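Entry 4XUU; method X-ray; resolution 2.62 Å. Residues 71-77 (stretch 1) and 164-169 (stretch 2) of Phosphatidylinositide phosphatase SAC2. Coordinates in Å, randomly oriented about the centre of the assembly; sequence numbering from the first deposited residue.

Stretch 1, residues 71-77: NQYQRLS
Stretch 2 (164-169) PHEDII

Stretch 1 runs as an extended β-strand through to S77, and against it the C-terminal segment 164-169, extended but without regular secondary structure, is laid. The end-to-end directions CA 72 to 76 and CA 165 to 169 diverge by 69°, so the backbones meet over a short span, centred on a single bridge between Q74 and I168 (CA to CA 4.6 Å); R75 CA lies 5.4 Å from I169 CA. The contact buries 501 Å² in total.

N71, where the chain turns a corner, makes no contact. Q72 (phi/psi -154/147) extends its side chain with chi1 and chi2 both t, bringing OE1 3.1 Å from H165 CB; H165, chi1 m, points its CB toward the strand. Q72 CG also lies 3.3 Å from D167 OD1. That carboxylate oxygen substitutes for a backbone acceptor: Y73 N donates to D167 OD1 at 2.8 Å, nearly linear at 174°, with D167 chi1 at -72°. Y73 O then accepts I168 N at 3.2 Å. The tyrosine, chi1 t and chi2 -87°, carries its ring to I169, Y73 CE1 approaching I169 CD1 at 4.3 Å, an apolar contact.

Q74 (-140/126; chi1 m, chi2 t, chi3 -43°) also holds the segment two residues before its bridge partner, as its side-chain NE2 donates to E166 O at 2.7 Å. Its CG packs 3.5 Å from I168 CG2, and its CA makes a CA-H...O contact to I168 O (3.4 Å). The same carbonyl accepts R75 N at 2.7 Å and 171°, so I168 (-143/128, chi1 and chi2 t) pairs through both N and O with the residues flanking Q74.

R75, t through chi3 with chi4 -85°, passes CD 3.3 Å from I169 O, a terminal carboxylate oxygen. L76 (chi1 m, chi2 t) adds an apolar contact, CD2 to I168 CG2 at 4.3 Å; S77 lies beyond the contact.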

# COMPACT_ATOMS: atom_id res chain seq x y z
N ASN A 71 4.50 18.00 -27.85
CA ASN A 71 5.68 18.79 -27.88
C ASN A 71 6.82 17.83 -27.92
O ASN A 71 7.90 18.14 -28.37
CB ASN A 71 5.72 19.49 -26.55
CG ASN A 71 6.32 20.83 -26.62
OD1 ASN A 71 7.28 21.12 -25.93
ND2 ASN A 71 5.75 21.67 -27.43
N GLN A 72 6.59 16.64 -27.40
CA GLN A 72 7.61 15.63 -27.33
C GLN A 72 6.98 14.26 -27.31
O GLN A 72 5.96 14.09 -26.75
CB GLN A 72 8.40 15.84 -26.07
CG GLN A 72 9.53 14.95 -25.91
CD GLN A 72 10.27 15.23 -24.66
OE1 GLN A 72 10.63 14.34 -23.93
NE2 GLN A 72 10.47 16.48 -24.39
N TYR A 73 7.63 13.28 -27.89
CA TYR A 73 7.10 11.92 -27.94
C TYR A 73 8.22 10.89 -27.87
O TYR A 73 9.21 11.01 -28.58
CB TYR A 73 6.26 11.73 -29.20
CG TYR A 73 5.78 10.31 -29.43
CD1 TYR A 73 6.58 9.39 -30.11
CD2 TYR A 73 4.53 9.90 -28.99
CE1 TYR A 73 6.15 8.09 -30.33
CE2 TYR A 73 4.08 8.59 -29.21
CZ TYR A 73 4.90 7.70 -29.88
OH TYR A 73 4.47 6.41 -30.11
N GLN A 74 8.05 9.89 -27.03
CA GLN A 74 9.05 8.84 -26.85
C GLN A 74 8.39 7.47 -26.71
O GLN A 74 7.52 7.29 -25.86
CB GLN A 74 9.89 9.11 -25.60
CG GLN A 74 10.87 10.28 -25.69
CD GLN A 74 11.71 10.42 -24.42
OE1 GLN A 74 11.19 10.31 -23.32
NE2 GLN A 74 13.00 10.66 -24.59
N ARG A 75 8.81 6.52 -27.54
CA ARG A 75 8.54 5.12 -27.26
C ARG A 75 9.79 4.57 -26.61
O ARG A 75 10.90 4.77 -27.10
CB ARG A 75 8.23 4.33 -28.53
CG ARG A 75 7.93 2.85 -28.26
CD ARG A 75 7.84 2.05 -29.54
NE ARG A 75 7.73 0.61 -29.28
CZ ARG A 75 8.77 -0.20 -29.06
NH1 ARG A 75 10.01 0.26 -29.06
NH2 ARG A 75 8.55 -1.49 -28.83
N LEU A 76 9.59 3.90 -25.48
CA LEU A 76 10.71 3.40 -24.70
C LEU A 76 10.46 1.94 -24.37
O LEU A 76 9.44 1.59 -23.77
CB LEU A 76 10.86 4.23 -23.42
CG LEU A 76 11.20 5.72 -23.59
CD1 LEU A 76 10.66 6.57 -22.44
CD2 LEU A 76 12.71 5.91 -23.75
N SER A 77 11.40 1.09 -24.78
CA SER A 77 11.32 -0.33 -24.47
C SER A 77 11.34 -0.53 -22.97
O SER A 77 12.01 0.23 -22.25
CB SER A 77 12.49 -1.08 -25.12
OG SER A 77 12.43 -2.46 -24.81
N PRO A 164 18.67 16.11 -21.06
CA PRO A 164 17.62 16.46 -22.02
C PRO A 164 17.04 15.24 -22.73
O PRO A 164 17.79 14.38 -23.20
CB PRO A 164 18.35 17.38 -23.02
CG PRO A 164 19.81 17.22 -22.74
CD PRO A 164 19.91 16.88 -21.29
N HIS A 165 15.71 15.17 -22.79
CA HIS A 165 15.03 14.08 -23.48
C HIS A 165 15.07 14.31 -24.98
O HIS A 165 14.96 15.44 -25.46
CB HIS A 165 13.57 13.96 -23.04
CG HIS A 165 13.38 13.84 -21.56
ND1 HIS A 165 13.72 12.71 -20.85
CD2 HIS A 165 12.86 14.70 -20.66
CE1 HIS A 165 13.43 12.88 -19.58
NE2 HIS A 165 12.91 14.09 -19.43
N GLU A 166 15.20 13.22 -25.73
CA GLU A 166 15.15 13.28 -27.18
C GLU A 166 13.98 12.45 -27.69
O GLU A 166 13.61 11.45 -27.07
CB GLU A 166 16.47 12.80 -27.78
CG GLU A 166 17.57 13.84 -27.71
CD GLU A 166 18.94 13.27 -28.03
OE1 GLU A 166 19.48 12.51 -27.20
OE2 GLU A 166 19.49 13.60 -29.10
N ASP A 167 13.39 12.87 -28.80
CA ASP A 167 12.28 12.14 -29.40
C ASP A 167 12.76 10.78 -29.90
O ASP A 167 13.84 10.67 -30.49
CB ASP A 167 11.65 12.95 -30.54
CG ASP A 167 10.85 14.14 -30.04
OD1 ASP A 167 10.12 14.00 -29.04
OD2 ASP A 167 10.94 15.23 -30.66
N ILE A 168 11.97 9.75 -29.63
CA ILE A 168 12.32 8.38 -30.03
C ILE A 168 11.10 7.57 -30.47
O ILE A 168 10.10 7.49 -29.76
CB ILE A 168 13.19 7.64 -28.95
CG1 ILE A 168 13.16 6.13 -29.15
CG2 ILE A 168 12.75 7.98 -27.55
CD1 ILE A 168 14.14 5.37 -28.27
N ILE A 169 11.22 6.99 -31.66
CA ILE A 169 10.16 6.21 -32.29
C ILE A 169 10.23 4.74 -31.89
O ILE A 169 9.20 4.09 -31.71
CB ILE A 169 10.25 6.34 -33.84
CG1 ILE A 169 9.95 7.78 -34.29
CG2 ILE A 169 9.35 5.32 -34.54
CD1 ILE A 169 8.58 8.31 -33.88
OXT ILE A 169 11.31 4.16 -31.74